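Local coordinates for protein Myo-inositol 2-dehydrogenase (Thermotoga maritima, PDB 3EZY) that catalyses the NAD+-dependent oxidation of myo-inositol to scyllo-inosose, probably as a step in myo-inositol degradation, at residues V234-Q239 against Y275-Y281; N123-R128 against R280-S284; D211-V215 against V226-R231. One frame throughout, in Å; residues are numbered along the deposited sequence.

Contact 1 (V234-Q239 against Y275-Y281); sequences VYGYDQ and YFFLERY
Tyr237, just ahead of strand 238-245 of the mixed sheet in the C-terminal part of this Gfo/Idh/MocA protein, lays its ring against the first turn of helix 277-298. One face of the ring takes the aliphatic part of Arg280 in a CH-pi contact, CG of Arg280 standing 4.0 Å from the Tyr237 ring centroid and close to the ring normal. The Tyr281 ring is steeply inclined to it, planes 75° apart, and the two touch through CE1 of Tyr237 and CE1 of Tyr281 at 3.8 Å. OH of Tyr237 reaches Phe277, 3.6 Å from CA of Phe277. Beside this group, Tyr275 brings its ring alongside the loop, its rim toward the carbonyl O of Val234, with CD1 of Tyr275 3.5 Å from CA of Gly236, where a CB on the glycine would be tightly crowded.

Arg280 bends at chi2 (69°), carrying its guanidinium past the Tyr237 ring to Gln239; NH2 gives a weak bond to OE1 of Gln239, while the stronger partner of this group is Asp127. The other end of the same amide is held more firmly: NE2 of Gln239 donates in its amide plane to OH of Tyr281, 2.9 Å away and at 161°.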
loop_
_atom_site.group_PDB
_atom_site.type_symbol
_atom_site.label_atom_id
_atom_site.label_comp_id
_atom_site.label_asym_id
_atom_site.label_seq_id
_atom_site.Cartn_x
_atom_site.Cartn_y
_atom_site.Cartn_z
ATOM N N VAL A 234 -13.332 12.068 11.312
ATOM C CA VAL A 234 -14.473 12.003 10.400
ATOM C C VAL A 234 -14.372 10.834 9.431
ATOM O O VAL A 234 -15.365 10.419 8.851
ATOM C CB VAL A 234 -14.686 13.321 9.635
ATOM C CG1 VAL A 234 -14.932 14.468 10.620
ATOM C CG2 VAL A 234 -13.498 13.595 8.725
ATOM N N TYR A 235 -13.177 10.258 9.300
ATOM C CA TYR A 235 -12.992 9.139 8.394
ATOM C C TYR A 235 -13.294 7.787 9.010
ATOM O O TYR A 235 -13.161 6.765 8.320
ATOM C CB TYR A 235 -11.584 9.146 7.751
ATOM C CG TYR A 235 -10.434 9.288 8.750
ATOM C CD1 TYR A 235 -9.788 8.170 9.245
ATOM C CD2 TYR A 235 -10.000 10.546 9.182
ATOM C CE1 TYR A 235 -8.710 8.276 10.156
ATOM C CE2 TYR A 235 -8.954 10.670 10.113
ATOM C CZ TYR A 235 -8.308 9.527 10.584
ATOM O OH TYR A 235 -7.260 9.665 11.495
ATOM N N GLY A 236 -13.697 7.775 10.285
ATOM C CA GLY A 236 -14.060 6.545 10.980
ATOM C C GLY A 236 -13.040 6.184 12.050
ATOM O O GLY A 236 -12.192 7.023 12.429
ATOM N N TYR A 237 -13.109 4.971 12.585
ATOM C CA TYR A 237 -12.113 4.586 13.591
ATOM C C TYR A 237 -10.706 4.721 13.054
ATOM O O TYR A 237 -10.442 4.401 11.893
ATOM C CB TYR A 237 -12.320 3.160 14.024
ATOM C CG TYR A 237 -13.586 2.986 14.816
ATOM C CD1 TYR A 237 -13.603 3.244 16.192
ATOM C CD2 TYR A 237 -14.759 2.595 14.202
ATOM C CE1 TYR A 237 -14.814 3.097 16.940
ATOM C CE2 TYR A 237 -15.962 2.405 14.964
ATOM C CZ TYR A 237 -15.964 2.688 16.316
ATOM O OH TYR A 237 -17.125 2.535 17.070
ATOM N N ASP A 238 -9.798 5.189 13.905
ATOM C CA ASP A 238 -8.385 5.169 13.604
ATOM C C ASP A 238 -7.716 4.635 14.834
ATOM O O ASP A 238 -7.536 5.379 15.805
ATOM C CB ASP A 238 -7.856 6.577 13.333
ATOM C CG ASP A 238 -6.484 6.562 12.681
ATOM O OD1 ASP A 238 -5.766 5.546 12.794
ATOM O OD2 ASP A 238 -6.108 7.577 12.066
ATOM N N GLN A 239 -7.324 3.367 14.791
ATOM C CA GLN A 239 -6.677 2.756 15.899
ATOM C C GLN A 239 -5.429 2.016 15.405
ATOM O O GLN A 239 -5.522 0.903 14.875
ATOM C CB GLN A 239 -7.646 1.786 16.566
ATOM C CG GLN A 239 -8.824 2.525 17.183
ATOM C CD GLN A 239 -9.897 1.610 17.696
ATOM O OE1 GLN A 239 -9.947 0.445 17.348
ATOM N NE2 GLN A 239 -10.734 2.122 18.559
ATOM N N TYR A 275 -16.294 1.994 10.313
ATOM C CA TYR A 275 -16.893 3.206 10.778
ATOM C C TYR A 275 -17.954 2.926 11.853
ATOM O O TYR A 275 -18.082 3.673 12.818
ATOM C CB TYR A 275 -17.461 3.961 9.577
ATOM C CG TYR A 275 -17.985 5.304 9.918
ATOM C CD1 TYR A 275 -17.250 6.443 9.635
ATOM C CD2 TYR A 275 -19.227 5.446 10.556
ATOM C CE1 TYR A 275 -17.712 7.704 9.978
ATOM C CE2 TYR A 275 -19.707 6.715 10.902
ATOM C CZ TYR A 275 -18.938 7.836 10.596
ATOM O OH TYR A 275 -19.391 9.106 10.908
ATOM N N PHE A 276 -18.692 1.839 11.717
ATOM C CA PHE A 276 -19.708 1.541 12.720
ATOM C C PHE A 276 -19.198 0.598 13.802
ATOM O O PHE A 276 -18.233 -0.162 13.599
ATOM C CB PHE A 276 -21.010 1.038 12.076
ATOM C CG PHE A 276 -21.520 1.940 10.991
ATOM C CD1 PHE A 276 -22.349 3.012 11.297
ATOM C CD2 PHE A 276 -21.118 1.750 9.666
ATOM C CE1 PHE A 276 -22.799 3.858 10.304
ATOM C CE2 PHE A 276 -21.560 2.594 8.662
ATOM C CZ PHE A 276 -22.405 3.658 8.985
ATOM N N PHE A 277 -19.849 0.658 14.961
ATOM C CA PHE A 277 -19.376 -0.064 16.157
ATOM C C PHE A 277 -19.313 -1.571 15.998
ATOM O O PHE A 277 -18.317 -2.240 16.328
ATOM C CB PHE A 277 -20.290 0.290 17.331
ATOM C CG PHE A 277 -19.792 -0.188 18.649
ATOM C CD1 PHE A 277 -19.001 0.633 19.445
ATOM C CD2 PHE A 277 -20.163 -1.440 19.117
ATOM C CE1 PHE A 277 -18.555 0.203 20.722
ATOM C CE2 PHE A 277 -19.737 -1.893 20.367
ATOM C CZ PHE A 277 -18.922 -1.083 21.175
ATOM N N LEU A 278 -20.381 -2.126 15.480
ATOM C CA LEU A 278 -20.481 -3.552 15.343
ATOM C C LEU A 278 -19.476 -4.068 14.297
ATOM O O LEU A 278 -18.809 -5.059 14.540
ATOM C CB LEU A 278 -21.928 -3.952 14.997
ATOM C CG LEU A 278 -22.167 -5.465 14.879
ATOM C CD1 LEU A 278 -22.014 -6.152 16.261
ATOM C CD2 LEU A 278 -23.558 -5.752 14.293
ATOM N N GLU A 279 -19.365 -3.415 13.134
ATOM C CA GLU A 279 -18.451 -3.938 12.117
ATOM C C GLU A 279 -17.021 -3.830 12.623
ATOM O O GLU A 279 -16.196 -4.672 12.335
ATOM C CB GLU A 279 -18.594 -3.193 10.782
ATOM C CG GLU A 279 -18.126 -1.752 10.842
ATOM C CD GLU A 279 -18.268 -1.013 9.486
ATOM O OE1 GLU A 279 -18.565 -1.666 8.471
ATOM O OE2 GLU A 279 -18.122 0.219 9.429
ATOM N N ARG A 280 -16.734 -2.798 13.401
ATOM C CA ARG A 280 -15.385 -2.641 13.983
ATOM C C ARG A 280 -15.052 -3.703 15.053
ATOM O O ARG A 280 -13.950 -4.292 15.056
ATOM C CB ARG A 280 -15.183 -1.221 14.563
ATOM C CG ARG A 280 -13.883 -1.054 15.392
ATOM C CD ARG A 280 -12.668 -1.133 14.451
ATOM N NE ARG A 280 -11.374 -1.068 15.129
ATOM C CZ ARG A 280 -10.794 -2.084 15.782
ATOM N NH1 ARG A 280 -11.418 -3.257 15.905
ATOM N NH2 ARG A 280 -9.600 -1.919 16.359
ATOM N N TYR A 281 -15.985 -3.927 15.975
ATOM C CA TYR A 281 -15.626 -4.588 17.233
ATOM C C TYR A 281 -16.142 -5.998 17.435
ATOM O O TYR A 281 -15.747 -6.694 18.394
ATOM C CB TYR A 281 -16.104 -3.736 18.424
ATOM C CG TYR A 281 -15.288 -2.467 18.713
ATOM C CD1 TYR A 281 -15.904 -1.236 18.753
ATOM C CD2 TYR A 281 -13.907 -2.529 18.976
ATOM C CE1 TYR A 281 -15.199 -0.086 19.060
ATOM C CE2 TYR A 281 -13.177 -1.399 19.272
ATOM C CZ TYR A 281 -13.839 -0.175 19.327
ATOM O OH TYR A 281 -13.146 0.967 19.605
#

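Contact 2 (N123-R128 against R280-S284); sequences NRRFDR and RYRDS
Ser284, the residue most covered here, fits its short side chain against the 3-10 turn 123-126, with CB 3.5 Å from the carbonyl O of Asn123. Its hydroxyl has two partners. ND2 of Asn123 donates to OG of Ser284 over 3.1 Å, nearly straight at 170° and in the plane of the amide, and OG in turn donates to the carbonyl O of Tyr281 one turn back in its own helix, at 2.9 Å. A chi1 of 71° sets OG between the backbone N and the carbonyl carbon, within reach of that carbonyl. The buried serine thus relays the asparagine amide to the helix backbone, beside a kink where the N atoms of Asp283 and Ser284 lack a bond to the preceding turn.

Tyr281 is met by two side chains of the turn. The Asn123 amide stands steeply to its ring, with ND2 at 3.6 Å from CD2 of Tyr281, whereas the guanidinium of Arg124 runs almost parallel to it, planes 14° apart, and approaches its hydroxyl end. That hydroxyl has its main partner in Gln239.

Asp127 adds the charged link. Its OD2 sits 3.1 Å from NH1 of Arg280 and equally far from NH2 of that residue, a salt bridge in which a single oxygen is shared by both NH groups, each hydrogen bond bent and weak; the carboxylate and guanidinium planes stand steeply to each other. The other oxygen, OD1, accepts from the backbone N of Phe130, so one carboxylate both holds the arginine and serves as the N-cap of helix 128-138. The arrangement belongs to the passage from strand 118-121, the last strand of the Rossmann sheet, into the C-terminal domain, and it fixes that passage to helix 277-298.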
loop_
_atom_site.group_PDB
_atom_site.type_symbol
_atom_site.label_atom_id
_atom_site.label_comp_id
_atom_site.label_asym_id
_atom_site.label_seq_id
_atom_site.Cartn_x
_atom_site.Cartn_y
_atom_site.Cartn_z
ATOM N N ASN A 123 -11.485 -5.704 25.479
ATOM C CA ASN A 123 -11.688 -6.479 24.257
ATOM C C ASN A 123 -10.625 -6.274 23.174
ATOM O O ASN A 123 -10.408 -7.143 22.357
ATOM C CB ASN A 123 -13.080 -6.190 23.643
ATOM C CG ASN A 123 -13.242 -4.728 23.240
ATOM O OD1 ASN A 123 -13.241 -3.847 24.099
ATOM N ND2 ASN A 123 -13.377 -4.461 21.934
ATOM N N ARG A 124 -9.980 -5.121 23.126
ATOM C CA ARG A 124 -9.012 -4.902 22.045
ATOM C C ARG A 124 -7.801 -5.829 22.151
ATOM O O ARG A 124 -7.076 -5.962 21.173
ATOM C CB ARG A 124 -8.556 -3.430 21.945
ATOM C CG ARG A 124 -9.738 -2.440 21.913
ATOM C CD ARG A 124 -9.329 -0.998 21.617
ATOM N NE ARG A 124 -10.505 -0.102 21.772
ATOM C CZ ARG A 124 -10.420 1.217 21.972
ATOM N NH1 ARG A 124 -9.220 1.805 21.999
ATOM N NH2 ARG A 124 -11.526 1.956 22.126
ATOM N N ARG A 125 -7.547 -6.449 23.312
ATOM C CA ARG A 125 -6.454 -7.461 23.324
ATOM C C ARG A 125 -6.780 -8.604 22.393
ATOM O O ARG A 125 -5.896 -9.390 22.102
ATOM C CB ARG A 125 -6.227 -8.096 24.684
ATOM C CG ARG A 125 -5.774 -7.112 25.751
ATOM C CD ARG A 125 -5.223 -7.862 26.937
ATOM N NE ARG A 125 -4.823 -6.967 28.022
ATOM C CZ ARG A 125 -4.070 -7.371 29.037
ATOM N NH1 ARG A 125 -3.732 -8.639 29.094
ATOM N NH2 ARG A 125 -3.688 -6.521 30.003
ATOM N N PHE A 126 -8.064 -8.736 21.980
ATOM C CA PHE A 126 -8.460 -9.886 21.202
ATOM C C PHE A 126 -8.762 -9.514 19.776
ATOM O O PHE A 126 -9.310 -10.340 19.061
ATOM C CB PHE A 126 -9.673 -10.619 21.855
ATOM C CG PHE A 126 -9.396 -11.056 23.289
ATOM C CD1 PHE A 126 -8.790 -12.279 23.544
ATOM C CD2 PHE A 126 -9.662 -10.195 24.362
ATOM C CE1 PHE A 126 -8.494 -12.679 24.853
ATOM C CE2 PHE A 126 -9.381 -10.585 25.681
ATOM C CZ PHE A 126 -8.793 -11.839 25.920
ATOM N N ASP A 127 -8.504 -8.258 19.396
ATOM C CA ASP A 127 -8.478 -7.817 17.982
ATOM C C ASP A 127 -7.406 -8.618 17.218
ATOM O O ASP A 127 -6.246 -8.700 17.640
ATOM C CB ASP A 127 -8.175 -6.292 17.952
ATOM C CG ASP A 127 -8.008 -5.727 16.532
ATOM O OD1 ASP A 127 -7.016 -6.071 15.843
ATOM O OD2 ASP A 127 -8.841 -4.889 16.107
ATOM N N ARG A 128 -7.776 -9.276 16.120
ATOM C CA ARG A 128 -6.802 -10.156 15.486
ATOM C C ARG A 128 -5.507 -9.437 15.066
ATOM O O ARG A 128 -4.441 -10.053 15.106
ATOM C CB ARG A 128 -7.388 -10.903 14.267
ATOM C CG ARG A 128 -7.818 -9.968 13.161
ATOM C CD ARG A 128 -8.749 -10.629 12.135
ATOM N NE ARG A 128 -8.004 -11.390 11.139
ATOM C CZ ARG A 128 -7.894 -12.720 11.122
ATOM N NH1 ARG A 128 -7.191 -13.312 10.154
ATOM N NH2 ARG A 128 -8.498 -13.462 12.063
ATOM N N ARG A 280 -16.734 -2.798 13.401
ATOM C CA ARG A 280 -15.385 -2.641 13.983
ATOM C C ARG A 280 -15.052 -3.703 15.053
ATOM O O ARG A 280 -13.950 -4.292 15.056
ATOM C CB ARG A 280 -15.183 -1.221 14.563
ATOM C CG ARG A 280 -13.883 -1.054 15.392
ATOM C CD ARG A 280 -12.668 -1.133 14.451
ATOM N NE ARG A 280 -11.374 -1.068 15.129
ATOM C CZ ARG A 280 -10.794 -2.084 15.782
ATOM N NH1 ARG A 280 -11.418 -3.257 15.905
ATOM N NH2 ARG A 280 -9.600 -1.919 16.359
ATOM N N TYR A 281 -15.985 -3.927 15.975
ATOM C CA TYR A 281 -15.626 -4.588 17.233
ATOM C C TYR A 281 -16.142 -5.998 17.435
ATOM O O TYR A 281 -15.747 -6.694 18.394
ATOM C CB TYR A 281 -16.104 -3.736 18.424
ATOM C CG TYR A 281 -15.288 -2.467 18.713
ATOM C CD1 TYR A 281 -15.904 -1.236 18.753
ATOM C CD2 TYR A 281 -13.907 -2.529 18.976
ATOM C CE1 TYR A 281 -15.199 -0.086 19.060
ATOM C CE2 TYR A 281 -13.177 -1.399 19.272
ATOM C CZ TYR A 281 -13.839 -0.175 19.327
ATOM O OH TYR A 281 -13.146 0.967 19.605
ATOM N N ARG A 282 -17.064 -6.417 16.585
ATOM C CA ARG A 282 -17.769 -7.669 16.849
ATOM C C ARG A 282 -16.856 -8.887 16.998
ATOM O O ARG A 282 -17.061 -9.723 17.907
ATOM C CB ARG A 282 -18.815 -7.919 15.747
ATOM C CG ARG A 282 -19.240 -9.370 15.591
ATOM C CD ARG A 282 -20.349 -9.751 16.529
ATOM N NE ARG A 282 -21.665 -9.245 16.114
ATOM C CZ ARG A 282 -22.774 -9.308 16.872
ATOM N NH1 ARG A 282 -22.737 -9.850 18.091
ATOM N NH2 ARG A 282 -23.927 -8.822 16.419
ATOM N N ASP A 283 -15.857 -9.014 16.122
ATOM C CA ASP A 283 -14.967 -10.173 16.205
ATOM C C ASP A 283 -14.107 -10.166 17.463
ATOM O O ASP A 283 -13.847 -11.226 18.026
ATOM C CB ASP A 283 -14.043 -10.302 14.992
ATOM C CG ASP A 283 -13.177 -11.551 15.070
ATOM O OD1 ASP A 283 -13.747 -12.669 15.247
ATOM O OD2 ASP A 283 -11.916 -11.427 14.986
ATOM N N SER A 284 -13.662 -8.987 17.905
ATOM C CA SER A 284 -12.855 -8.908 19.151
ATOM C C SER A 284 -13.716 -9.278 20.363
ATOM O O SER A 284 -13.264 -9.951 21.270
ATOM C CB SER A 284 -12.236 -7.508 19.345
ATOM O OG SER A 284 -13.206 -6.530 19.677
HETATM O O HOH W 1 -10.623 -8.777 15.466
#

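Contact 3 (D211-V215 against V226-R231); sequences DTAVV and VIDNSR
Ala213 and Asn229 face each other as a hydrogen-bonded pair of an antiparallel hairpin: N of Ala213 bonds to O of Asn229 at 3.0 Å, and N of Asn229 to O of Ala213 at 2.8 Å. Val215 and Ile227 form the next such pair, again with two bonds. N of Arg231 closes the row on the carbonyl O of Asp211 at 2.9 Å. The carbonyls also receive CA-H...O contacts from the alternating, non-hydrogen-bonded positions, as from CA of Val214 to O of Ile227 at 3.3 Å.

Apolar contacts are modest. On the face bearing Thr212, Val214, Asp228 and Ser230, CG1 of Val214 meets CG1 of Val226 at 3.9 Å, and CG2 of Val214 rests on CB of Asp228. On the reverse face, Val215 and Ile227 lie side by side.

Polar side chains act at the end of the pair and along strand 224-230. With chi1 at -52°, Thr212 carries OG1 beside its backbone N, where it donates to OD1 of Asp211 at 2.8 Å and accepts from a water whose further link to OG of Ser230 is doubtful. A valine in its place would probably leave OD1 of Asp211 without this donor and the water without its acceptor. OD2 of Asp211 is bound by N of Val200, Asn229 bonds Thr174 and Asp177, and Asp228 bonds Thr151 and forms salt bridges with Arg153 and with Arg149 of the second subunit.

On the other edge of strand 212-219, Asp211 and Thr212 both face Ser197, a classic beta bulge. With Phe178 of helix 174-185 touching Val215 and Ile227 on one face, and Val226 of the second subunit against Val214 and Val226 on the other, the hairpin belongs to the open-faced sheet through which Gfo/Idh/MocA enzymes typically associate.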
loop_
_atom_site.group_PDB
_atom_site.type_symbol
_atom_site.label_atom_id
_atom_site.label_comp_id
_atom_site.label_asym_id
_atom_site.label_seq_id
_atom_site.Cartn_x
_atom_site.Cartn_y
_atom_site.Cartn_z
ATOM N N ASP A 211 -11.237 16.845 24.480
ATOM C CA ASP A 211 -11.655 15.923 23.406
ATOM C C ASP A 211 -10.503 15.404 22.532
ATOM O O ASP A 211 -10.733 14.615 21.602
ATOM C CB ASP A 211 -12.735 16.560 22.513
ATOM C CG ASP A 211 -12.329 17.900 21.958
ATOM O OD1 ASP A 211 -11.153 18.082 21.588
ATOM O OD2 ASP A 211 -13.216 18.786 21.854
ATOM N N THR A 212 -9.301 15.901 22.800
ATOM C CA THR A 212 -8.078 15.590 22.025
ATOM C C THR A 212 -6.974 15.507 23.071
ATOM O O THR A 212 -6.892 16.384 23.917
ATOM C CB THR A 212 -7.729 16.767 21.080
ATOM O OG1 THR A 212 -8.879 17.102 20.294
ATOM C CG2 THR A 212 -6.560 16.411 20.143
ATOM N N ALA A 213 -6.160 14.455 23.079
ATOM C CA ALA A 213 -5.119 14.374 24.097
ATOM C C ALA A 213 -3.925 13.574 23.609
ATOM O O ALA A 213 -4.029 12.767 22.670
ATOM C CB ALA A 213 -5.664 13.765 25.344
ATOM N N VAL A 214 -2.797 13.826 24.258
ATOM C CA VAL A 214 -1.552 13.128 24.028
ATOM C C VAL A 214 -1.046 12.683 25.412
ATOM O O VAL A 214 -1.177 13.446 26.384
ATOM C CB VAL A 214 -0.521 14.071 23.357
ATOM C CG1 VAL A 214 0.878 13.444 23.415
ATOM C CG2 VAL A 214 -0.900 14.374 21.935
ATOM N N VAL A 215 -0.502 11.461 25.511
ATOM C CA VAL A 215 0.023 10.944 26.762
ATOM C C VAL A 215 1.377 10.266 26.512
ATOM O O VAL A 215 1.498 9.398 25.644
ATOM C CB VAL A 215 -0.925 9.893 27.399
ATOM C CG1 VAL A 215 -0.257 9.241 28.604
ATOM C CG2 VAL A 215 -2.251 10.513 27.814
ATOM N N VAL A 226 3.958 6.948 23.273
ATOM C CA VAL A 226 3.123 8.128 23.080
ATOM C C VAL A 226 1.769 7.647 22.601
ATOM O O VAL A 226 1.649 6.908 21.606
ATOM C CB VAL A 226 3.644 9.093 21.980
ATOM C CG1 VAL A 226 2.671 10.316 21.890
ATOM C CG2 VAL A 226 5.070 9.588 22.243
ATOM N N ILE A 227 0.741 7.998 23.338
ATOM C CA ILE A 227 -0.598 7.655 22.905
ATOM C C ILE A 227 -1.196 8.975 22.490
ATOM O O ILE A 227 -0.976 9.950 23.220
ATOM C CB ILE A 227 -1.432 7.152 24.080
ATOM C CG1 ILE A 227 -0.879 5.858 24.620
ATOM C CG2 ILE A 227 -2.928 7.017 23.644
ATOM C CD1 ILE A 227 -1.474 5.411 25.991
ATOM N N ASP A 228 -1.942 9.023 21.371
ATOM C CA ASP A 228 -2.802 10.186 21.106
ATOM C C ASP A 228 -4.254 9.786 20.839
ATOM O O ASP A 228 -4.500 8.734 20.200
ATOM C CB ASP A 228 -2.229 11.110 19.995
ATOM C CG ASP A 228 -2.349 10.522 18.619
ATOM O OD1 ASP A 228 -3.258 10.952 17.857
ATOM O OD2 ASP A 228 -1.533 9.622 18.312
ATOM N N ASN A 229 -5.216 10.602 21.304
ATOM C CA ASN A 229 -6.656 10.275 21.239
ATOM C C ASN A 229 -7.446 11.433 20.630
ATOM O O ASN A 229 -7.117 12.590 20.877
ATOM C CB ASN A 229 -7.252 10.130 22.647
ATOM C CG ASN A 229 -6.790 8.881 23.371
ATOM O OD1 ASN A 229 -6.332 8.944 24.523
ATOM N ND2 ASN A 229 -6.867 7.747 22.695
ATOM N N SER A 230 -8.498 11.139 19.869
ATOM C CA SER A 230 -9.407 12.184 19.462
ATOM C C SER A 230 -10.779 11.612 19.576
ATOM O O SER A 230 -11.019 10.460 19.163
ATOM C CB SER A 230 -9.189 12.649 18.000
ATOM O OG SER A 230 -10.162 13.683 17.693
ATOM N N ARG A 231 -11.723 12.432 20.027
ATOM C CA ARG A 231 -13.096 11.961 20.092
ATOM C C ARG A 231 -13.845 12.038 18.740
ATOM O O ARG A 231 -15.008 11.630 18.664
ATOM C CB ARG A 231 -13.903 12.773 21.133
ATOM C CG ARG A 231 -13.581 12.476 22.582
ATOM C CD ARG A 231 -14.436 11.399 23.081
ATOM N NE ARG A 231 -14.344 11.223 24.524
ATOM C CZ ARG A 231 -14.559 10.050 25.094
ATOM N NH1 ARG A 231 -14.860 9.000 24.312
ATOM N NH2 ARG A 231 -14.484 9.917 26.406
HETATM O O HOH W 2 -9.432 16.001 17.843
#

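How the contacts relate
Contact 3 is wholly buried, whereas contacts 1 and 2 are partly buried and include exposed residues. Contacts 1 and 2 hold the same element, the start of helix 277-298, and share Arg280 and Tyr281; they touch through Gln239 and Arg124, so the helix is gripped by the C-terminal sheet and by the loop leaving the Rossmann sheet. Contact 3 lies about 17 Å from contact 1, centre to centre, and joins it through the chain, strand 224-230 being followed by strand 238-245. Main-chain hydrogen bonds dominate contact 3, aromatic packing and the hydrogen bonds of one amide contact 1, and a salt bridge with a serine relay contact 2. Contacts 1 and 3 both reach the second subunit.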